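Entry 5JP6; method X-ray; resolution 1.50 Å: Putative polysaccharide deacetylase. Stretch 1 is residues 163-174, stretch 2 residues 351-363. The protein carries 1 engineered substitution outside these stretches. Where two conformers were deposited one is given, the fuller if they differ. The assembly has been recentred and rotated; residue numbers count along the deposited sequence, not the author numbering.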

ATOM      1  N   ARG A 163     -15.189 -10.069  -5.180  1.00 25.30           N
ATOM      2  CA  ARG A 163     -14.388 -10.946  -6.033  1.00 24.19           C
ATOM      3  C   ARG A 163     -14.270 -10.370  -7.432  1.00 26.13           C
ATOM      4  O   ARG A 163     -13.453 -10.820  -8.206  1.00 28.50           O
ATOM      5  CB  ARG A 163     -14.973 -12.357  -6.084  1.00 25.81           C
ATOM      6  CG  ARG A 163     -14.884 -13.042  -4.719  1.00 29.78           C
ATOM      7  CD  ARG A 163     -15.513 -14.438  -4.625  1.00 34.88           C
ATOM      8  NE  ARG A 163     -15.219 -14.968  -3.278  1.00 39.89           N
ATOM      9  CZ  ARG A 163     -15.701 -14.484  -2.103  1.00 42.14           C
ATOM     10  NH1 ARG A 163     -16.610 -13.494  -2.046  1.00 45.70           N
ATOM     11  NH2 ARG A 163     -15.301 -15.016  -0.950  1.00 44.25           N
ATOM     12  N   GLY A 164     -15.094  -9.374  -7.764  1.00 24.54           N
ATOM     13  CA  GLY A 164     -14.981  -8.687  -9.052  1.00 25.21           C
ATOM     14  C   GLY A 164     -15.535  -9.388 -10.277  1.00 25.82           C
ATOM     15  O   GLY A 164     -15.222  -9.001 -11.398  1.00 24.66           O
ATOM     16  N   ASP A 165     -16.318 -10.438 -10.063  1.00 26.97           N
ATOM     17  CA  ASP A 165     -16.995 -11.182 -11.140  1.00 26.85           C
ATOM     18  C   ASP A 165     -16.002 -11.840 -12.103  1.00 26.99           C
ATOM     19  O   ASP A 165     -16.317 -12.139 -13.261  1.00 28.09           O
ATOM     20  CB  ASP A 165     -18.001 -10.298 -11.891  1.00 29.85           C
ATOM     21  CG  ASP A 165     -19.018  -9.669 -10.958  1.00 32.82           C
ATOM     22  OD1 ASP A 165     -19.786 -10.405 -10.370  1.00 38.49           O
ATOM     23  OD2 ASP A 165     -18.993  -8.440 -10.766  1.00 38.03           O
ATOM     24  N   VAL A 166     -14.819 -12.151 -11.573  1.00 25.77           N
ATOM     25  CA  VAL A 166     -13.821 -12.818 -12.384  1.00 24.98           C
ATOM     26  C   VAL A 166     -14.034 -14.343 -12.405  1.00 26.27           C
ATOM     27  O   VAL A 166     -14.801 -14.899 -11.597  1.00 28.35           O
ATOM     28  CB  VAL A 166     -12.385 -12.489 -11.938  1.00 24.01           C
ATOM     29  CG1 VAL A 166     -12.131 -10.983 -12.028  1.00 25.00           C
ATOM     30  CG2 VAL A 166     -12.110 -13.005 -10.545  1.00 24.92           C
ATOM     31  N   ALA A 167     -13.352 -15.011 -13.337  1.00 28.07           N
ATOM     32  CA  ALA A 167     -13.467 -16.472 -13.520  1.00 30.68           C
ATOM     33  C   ALA A 167     -12.620 -17.239 -12.495  1.00 28.31           C
ATOM     34  O   ALA A 167     -11.754 -16.649 -11.818  1.00 28.02           O
ATOM     35  CB  ALA A 167     -13.091 -16.864 -14.942  1.00 33.97           C
ATOM     36  N   ARG A 168     -12.832 -18.558 -12.416  1.00 30.95           N
ATOM     37  CA  ARG A 168     -11.971 -19.399 -11.592  1.00 29.59           C
ATOM     38  C   ARG A 168     -10.506 -19.182 -12.040  1.00 27.60           C
ATOM     39  O   ARG A 168     -10.196 -19.046 -13.251  1.00 29.06           O
ATOM     40  CB  ARG A 168     -12.361 -20.881 -11.652  1.00 37.46           C
ATOM     41  CG  ARG A 168     -12.169 -21.553 -13.005  1.00 48.81           C
ATOM     42  CD  ARG A 168     -12.499 -23.068 -12.971  1.00 57.22           C
ATOM     43  NE  ARG A 168     -11.678 -23.820 -12.010  1.00 67.49           N
ATOM     44  CZ  ARG A 168     -10.452 -24.297 -12.245  1.00 64.02           C
ATOM     45  NH1 ARG A 168      -9.859 -24.115 -13.427  1.00 74.94           N
ATOM     46  NH2 ARG A 168      -9.808 -24.961 -11.286  1.00 72.72           N
ATOM     47  N   LYS A 169      -9.636 -19.121 -11.035  1.00 27.30           N
ATOM     48  CA  LYS A 169      -8.187 -18.985 -11.192  1.00 25.69           C
ATOM     49  C   LYS A 169      -7.758 -17.655 -11.808  1.00 24.45           C
ATOM     50  O   LYS A 169      -6.651 -17.512 -12.322  1.00 27.52           O
ATOM     51  CB  LYS A 169      -7.556 -20.199 -11.873  1.00 29.95           C
ATOM     52  CG  LYS A 169      -7.875 -21.471 -11.081  1.00 35.20           C
ATOM     53  CD  LYS A 169      -7.021 -22.633 -11.436  1.00 44.16           C
ATOM     54  CE  LYS A 169      -5.749 -22.596 -10.639  1.00 43.37           C
ATOM     55  NZ  LYS A 169      -4.996 -23.850 -10.874  1.00 47.31           N
ATOM     56  N   GLU A 170      -8.637 -16.669 -11.678  1.00 23.69           N
ATOM     57  CA  GLU A 170      -8.293 -15.283 -12.011  1.00 24.03           C
ATOM     58  C   GLU A 170      -8.174 -14.475 -10.732  1.00 22.39           C
ATOM     59  O   GLU A 170      -9.052 -14.551  -9.863  1.00 23.15           O
ATOM     60  CB  GLU A 170      -9.330 -14.673 -12.946  1.00 23.76           C
ATOM     61  CG  GLU A 170      -9.341 -15.284 -14.333  1.00 24.68           C
ATOM     62  CD  GLU A 170     -10.305 -14.635 -15.307  1.00 25.29           C
ATOM     63  OE1 GLU A 170     -11.254 -13.924 -14.872  1.00 27.85           O
ATOM     64  OE2 GLU A 170     -10.092 -14.827 -16.522  1.00 27.36           O
ATOM     65  N   VAL A 171      -7.107 -13.661 -10.652  1.00 22.08           N
ATOM     66  CA  VAL A 171      -6.924 -12.755  -9.530  1.00 21.25           C
ATOM     67  C   VAL A 171      -6.636 -11.345 -10.023  1.00 19.87           C
ATOM     68  O   VAL A 171      -6.000 -11.133 -11.064  1.00 20.82           O
ATOM     69  CB  VAL A 171      -5.847 -13.216  -8.548  1.00 23.26           C
ATOM     70  CG1 VAL A 171      -6.218 -14.541  -7.914  1.00 25.24           C
ATOM     71  CG2 VAL A 171      -4.489 -13.321  -9.225  1.00 25.41           C
ATOM     72  N   VAL A 172      -7.166 -10.389  -9.273  1.00 19.42           N
ATOM     73  CA  VAL A 172      -6.971  -8.968  -9.527  1.00 19.25           C
ATOM     74  C   VAL A 172      -6.047  -8.458  -8.433  1.00 18.61           C
ATOM     75  O   VAL A 172      -6.328  -8.612  -7.253  1.00 19.77           O
ATOM     76  CB  VAL A 172      -8.303  -8.190  -9.471  1.00 19.36           C
ATOM     77  CG1 VAL A 172      -8.117  -6.720  -9.801  1.00 19.63           C
ATOM     78  CG2 VAL A 172      -9.344  -8.784 -10.368  1.00 20.46           C
ATOM     79  N   LEU A 173      -4.930  -7.903  -8.854  1.00 18.79           N
ATOM     80  CA  LEU A 173      -3.971  -7.416  -7.907  1.00 18.47           C
ATOM     81  C   LEU A 173      -4.191  -5.934  -7.607  1.00 17.31           C
ATOM     82  O   LEU A 173      -4.239  -5.104  -8.535  1.00 19.23           O
ATOM     83  CB  LEU A 173      -2.566  -7.617  -8.453  1.00 19.85           C
ATOM     84  CG  LEU A 173      -2.206  -9.062  -8.834  1.00 20.55           C
ATOM     85  CD1 LEU A 173      -0.756  -9.122  -9.225  1.00 25.05           C
ATOM     86  CD2 LEU A 173      -2.545 -10.072  -7.724  1.00 21.68           C
ATOM     87  N   THR A 174      -4.378  -5.603  -6.332  1.00 16.84           N
ATOM     88  CA  THR A 174      -4.662  -4.253  -5.928  1.00 17.32           C
ATOM     89  C   THR A 174      -3.726  -3.761  -4.852  1.00 16.57           C
ATOM     90  O   THR A 174      -3.303  -4.519  -3.966  1.00 18.05           O
ATOM     91  CB  THR A 174      -6.151  -4.066  -5.549  1.00 18.91           C
ATOM     92  OG1 THR A 174      -6.415  -4.602  -4.237  1.00 19.13           O
ATOM     93  CG2 THR A 174      -7.082  -4.678  -6.553  1.00 19.40           C
ATOM     94  N   GLU A 351       4.885 -17.589  -8.582  1.00 19.35           N
ATOM     95  CA  GLU A 351       4.027 -18.624  -7.969  1.00 20.29           C
ATOM     96  C   GLU A 351       2.587 -18.579  -8.509  1.00 19.94           C
ATOM     97  O   GLU A 351       2.022 -19.646  -8.727  1.00 22.03           O
ATOM     98  CB  GLU A 351       4.049 -18.542  -6.463  1.00 20.53           C
ATOM     99  CG  GLU A 351       5.271 -19.198  -5.859  1.00 20.83           C
ATOM    100  CD  GLU A 351       5.282 -20.695  -6.181  1.00 22.14           C
ATOM    101  OE1 GLU A 351       4.261 -21.382  -5.886  1.00 24.27           O
ATOM    102  OE2 GLU A 351       6.283 -21.151  -6.763  1.00 23.30           O
ATOM    103  N   LEU A 352       2.002 -17.397  -8.741  1.00 20.65           N
ATOM    104  CA  LEU A 352       0.658 -17.329  -9.370  1.00 21.27           C
ATOM    105  C   LEU A 352       0.731 -18.108 -10.689  1.00 21.02           C
ATOM    106  O   LEU A 352      -0.152 -18.924 -11.002  1.00 23.28           O
ATOM    107  CB  LEU A 352       0.203 -15.906  -9.636  1.00 21.82           C
ATOM    108  CG  LEU A 352      -0.274 -15.062  -8.487  1.00 23.06           C
ATOM    109  CD1 LEU A 352      -0.687 -13.694  -9.011  1.00 23.43           C
ATOM    110  CD2 LEU A 352      -1.392 -15.738  -7.725  1.00 23.88           C
ATOM    111  N   TYR A 353       1.740 -17.808 -11.501  1.00 22.13           N
ATOM    112  CA  TYR A 353       1.913 -18.478 -12.768  1.00 24.50           C
ATOM    113  C   TYR A 353       2.063 -20.010 -12.614  1.00 24.36           C
ATOM    114  O   TYR A 353       1.330 -20.784 -13.260  1.00 26.34           O
ATOM    115  CB  TYR A 353       3.126 -17.894 -13.488  1.00 24.32           C
ATOM    116  CG  TYR A 353       3.360 -18.483 -14.838  1.00 29.90           C
ATOM    117  CD1 TYR A 353       2.617 -18.049 -15.931  1.00 37.11           C
ATOM    118  CD2 TYR A 353       4.336 -19.431 -15.031  1.00 34.58           C
ATOM    119  CE1 TYR A 353       2.846 -18.559 -17.186  1.00 41.34           C
ATOM    120  CE2 TYR A 353       4.566 -19.952 -16.287  1.00 41.01           C
ATOM    121  CZ  TYR A 353       3.809 -19.512 -17.345  1.00 41.18           C
ATOM    122  OH  TYR A 353       4.070 -20.031 -18.564  1.00 51.88           O
ATOM    123  N   ASN A 354       2.915 -20.416 -11.667  1.00 24.22           N
ATOM    124  CA  ASN A 354       3.149 -21.828 -11.392  1.00 24.17           C
ATOM    125  C   ASN A 354       1.868 -22.564 -10.975  1.00 24.25           C
ATOM    126  O   ASN A 354       1.649 -23.768 -11.307  1.00 27.33           O
ATOM    127  CB  ASN A 354       4.235 -22.050 -10.329  1.00 23.33           C
ATOM    128  CG  ASN A 354       5.634 -21.721 -10.801  1.00 24.61           C
ATOM    129  OD1 ASN A 354       5.911 -21.639 -11.996  1.00 27.64           O
ATOM    130  ND2 ASN A 354       6.533 -21.517  -9.816  1.00 24.92           N
ATOM    131  N   ARG A 355       1.033 -21.870 -10.220  1.00 23.16           N
ATOM    132  CA  ARG A 355      -0.194 -22.425  -9.649  1.00 23.41           C
ATOM    133  C   ARG A 355      -1.391 -22.381 -10.581  1.00 25.68           C
ATOM    134  O   ARG A 355      -2.470 -22.829 -10.188  1.00 28.45           O
ATOM    135  CB  ARG A 355      -0.494 -21.744  -8.306  1.00 23.45           C
ATOM    136  CG  ARG A 355       0.589 -22.028  -7.270  1.00 22.30           C
ATOM    137  CD  ARG A 355       0.536 -21.052  -6.110  1.00 24.06           C
ATOM    138  NE  ARG A 355       1.601 -21.289  -5.131  1.00 22.64           N
ATOM    139  CZ  ARG A 355       1.462 -21.846  -3.937  1.00 22.28           C
ATOM    140  NH1 ARG A 355       0.303 -22.331  -3.538  1.00 25.41           N
ATOM    141  NH2 ARG A 355       2.526 -21.974  -3.159  1.00 24.03           N
ATOM    142  N   GLY A 356      -1.208 -21.831 -11.788  1.00 25.24           N
ATOM    143  CA  GLY A 356      -2.238 -21.817 -12.815  1.00 26.58           C
ATOM    144  C   GLY A 356      -3.175 -20.638 -12.770  1.00 24.73           C
ATOM    145  O   GLY A 356      -4.241 -20.660 -13.394  1.00 29.03           O
ATOM    146  N   TYR A 357      -2.769 -19.588 -12.065  1.00 24.17           N
ATOM    147  CA  TYR A 357      -3.595 -18.400 -11.920  1.00 24.13           C
ATOM    148  C   TYR A 357      -3.241 -17.385 -13.061  1.00 23.63           C
ATOM    149  O   TYR A 357      -2.103 -17.369 -13.583  1.00 27.54           O
ATOM    150  CB  TYR A 357      -3.492 -17.799 -10.481  1.00 24.61           C
ATOM    151  CG  TYR A 357      -4.130 -18.642  -9.400  1.00 24.63           C
ATOM    152  CD1 TYR A 357      -3.423 -19.667  -8.761  1.00 27.76           C
ATOM    153  CD2 TYR A 357      -5.457 -18.447  -9.014  1.00 28.72           C
ATOM    154  CE1 TYR A 357      -4.036 -20.462  -7.825  1.00 30.14           C
ATOM    155  CE2 TYR A 357      -6.044 -19.267  -8.073  1.00 31.57           C
ATOM    156  CZ  TYR A 357      -5.338 -20.281  -7.499  1.00 30.81           C
ATOM    157  OH  TYR A 357      -5.925 -21.077  -6.526  1.00 36.17           O
ATOM    158  N   SER A 358      -4.221 -16.553 -13.435  1.00 25.06           N
ATOM    159  CA  SER A 358      -4.031 -15.476 -14.385  0.50 25.33           C
ATOM    160  C   SER A 358      -4.393 -14.131 -13.722  1.00 24.00           C
ATOM    161  O   SER A 358      -5.274 -14.063 -12.879  1.00 24.81           O
ATOM    162  CB  SER A 358      -4.937 -15.683 -15.602  0.50 28.30           C
ATOM    163  OG  SER A 358      -4.676 -16.930 -16.188  0.50 34.04           O
ATOM    164  N   VAL A 359      -3.676 -13.061 -14.092  1.00 22.17           N
ATOM    165  CA  VAL A 359      -3.897 -11.764 -13.544  1.00 22.32           C
ATOM    166  C   VAL A 359      -4.864 -10.954 -14.408  1.00 23.24           C
ATOM    167  O   VAL A 359      -4.681 -10.849 -15.619  1.00 25.95           O
ATOM    168  CB  VAL A 359      -2.579 -10.991 -13.349  1.00 22.19           C
ATOM    169  CG1 VAL A 359      -2.849  -9.547 -12.897  1.00 23.72           C
ATOM    170  CG2 VAL A 359      -1.692 -11.706 -12.329  1.00 23.42           C
ATOM    171  N   VAL A 360      -5.902 -10.412 -13.776  1.00 20.92           N
ATOM    172  CA  VAL A 360      -6.949  -9.651 -14.465  1.00 21.04           C
ATOM    173  C   VAL A 360      -6.930  -8.206 -14.025  1.00 21.69           C
ATOM    174  O   VAL A 360      -6.853  -7.918 -12.831  1.00 21.59           O
ATOM    175  CB  VAL A 360      -8.339 -10.231 -14.129  1.00 22.14           C
ATOM    176  CG1 VAL A 360      -9.457  -9.362 -14.648  1.00 24.91           C
ATOM    177  CG2 VAL A 360      -8.445 -11.647 -14.690  1.00 25.17           C
ATOM    178  N   LEU A 361      -7.091  -7.304 -14.992  1.00 20.69           N
ATOM    179  CA  LEU A 361      -7.308  -5.906 -14.695  1.00 20.44           C
ATOM    180  C   LEU A 361      -8.792  -5.588 -14.840  1.00 19.79           C
ATOM    181  O   LEU A 361      -9.391  -5.927 -15.859  1.00 22.27           O
ATOM    182  CB  LEU A 361      -6.530  -5.013 -15.662  1.00 20.89           C
ATOM    183  CG  LEU A 361      -6.590  -3.518 -15.402  1.00 20.15           C
ATOM    184  CD1 LEU A 361      -5.963  -3.158 -14.095  1.00 20.16           C
ATOM    185  CD2 LEU A 361      -5.939  -2.783 -16.576  1.00 21.40           C
ATOM    186  N   LEU A 362      -9.385  -4.958 -13.822  1.00 20.16           N
ATOM    187  CA  LEU A 362     -10.775  -4.493 -13.943  1.00 20.53           C
ATOM    188  C   LEU A 362     -10.713  -2.998 -14.260  1.00 20.57           C
ATOM    189  O   LEU A 362      -9.930  -2.257 -13.642  1.00 21.77           O
ATOM    190  CB  LEU A 362     -11.560  -4.719 -12.640  1.00 21.18           C
ATOM    191  CG  LEU A 362     -11.661  -6.168 -12.178  1.00 22.80           C
ATOM    192  CD1 LEU A 362     -12.360  -6.236 -10.823  1.00 24.68           C
ATOM    193  CD2 LEU A 362     -12.372  -7.021 -13.215  1.00 25.20           C
ATOM    194  N   THR A 363     -11.551  -2.570 -15.189  1.00 20.70           N
ATOM    195  CA  THR A 363     -11.558  -1.204 -15.641  1.00 21.22           C
ATOM    196  C   THR A 363     -12.988  -0.789 -15.982  1.00 20.75           C
ATOM    197  O   THR A 363     -13.858  -1.637 -16.201  1.00 23.66           O
ATOM    198  CB  THR A 363     -10.602  -1.030 -16.846  1.00 25.98           C
ATOM    199  OG1 THR A 363     -10.274   0.351 -16.978  1.00 30.56           O
ATOM    200  CG2 THR A 363     -11.236  -1.592 -18.120  1.00 24.92           C
TER
HETATM  201  O   HOH W   1      -5.712 -19.044 -15.064  1.00 39.83           O
HETATM  202  O   HOH W   2      -4.770  -6.934 -11.477  1.00 22.14           O

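Segments far apart in sequence can join by a short run of parallel strand pairing. The contact between residues 351-363 and 163-174 is a compact example. At its start, the helical Leu352 points toward the other segment, and its CD1 lies 3.8 Å from Val171 CG2 and 4.3 Å from Leu173 CD2, so the helix rests on strand side chains through purely apolar packing.

The helix finishes in a Schellman motif, in which Gly356 N bonds to Tyr353 O (3.1 Å) and Tyr357 N to Leu352 O (2.9 Å). This end leaves the carbonyl of Arg355 available, and Lys169 NZ donates to Arg355 O at 2.8 Å. Gly356 adopts positive phi, which favours glycine; moreover, an ideal CB here would lie 2.8 Å from Lys169 NZ, a clash. The same lysine chain crosses one face of the Tyr357 ring, with CE 4.0 Å from the ring centroid and nearly on its normal. The contact is chiefly CH-pi, since NZ is 5.0 Å from that centroid and can add at most a weak attraction.

From Ser358 the pairing is regular. Ser358 N donates to Lys169 O (2.8 Å), Val171 N to Ser358 O (2.9 Å), and Val360 N to Val171 O (2.8 Å), all close to linear. Ser358 and Val171 thus each use both backbone N and O across the seam, the alternation expected of parallel strands. CA-H...O contacts fill the intervals, as between Val359 CA and Val171 O at 3.3 Å. A water reinforces the start of the ladder, donating to Lys169 O and Gly356 O while accepting from Ser358 OG.

The side chains of Glu170 and Ser358 share one face of the sheet; those of Val171 and Val359 share the other, where Val359 CG1 also approaches Leu173 CG at 4.1 Å. At the carbonyl of Val360 the direct ladder ends: Val360 O is 4.4 Å from Leu173 N, and a second water spans the gap, accepting from Leu173 N at 2.8 Å and donating to Val360 O at 2.7 Å. The packing nevertheless continues. Val360 CG1 meets Val166 CG1 at 4.1 Å, and Leu362 points toward the other segment, its CG 3.9 Å from Val172 CG2. Beside it, an ideal CB on Gly164 would fall 2.9 Å from Leu362 CD1, so the bare glycine leaves room for the leucine.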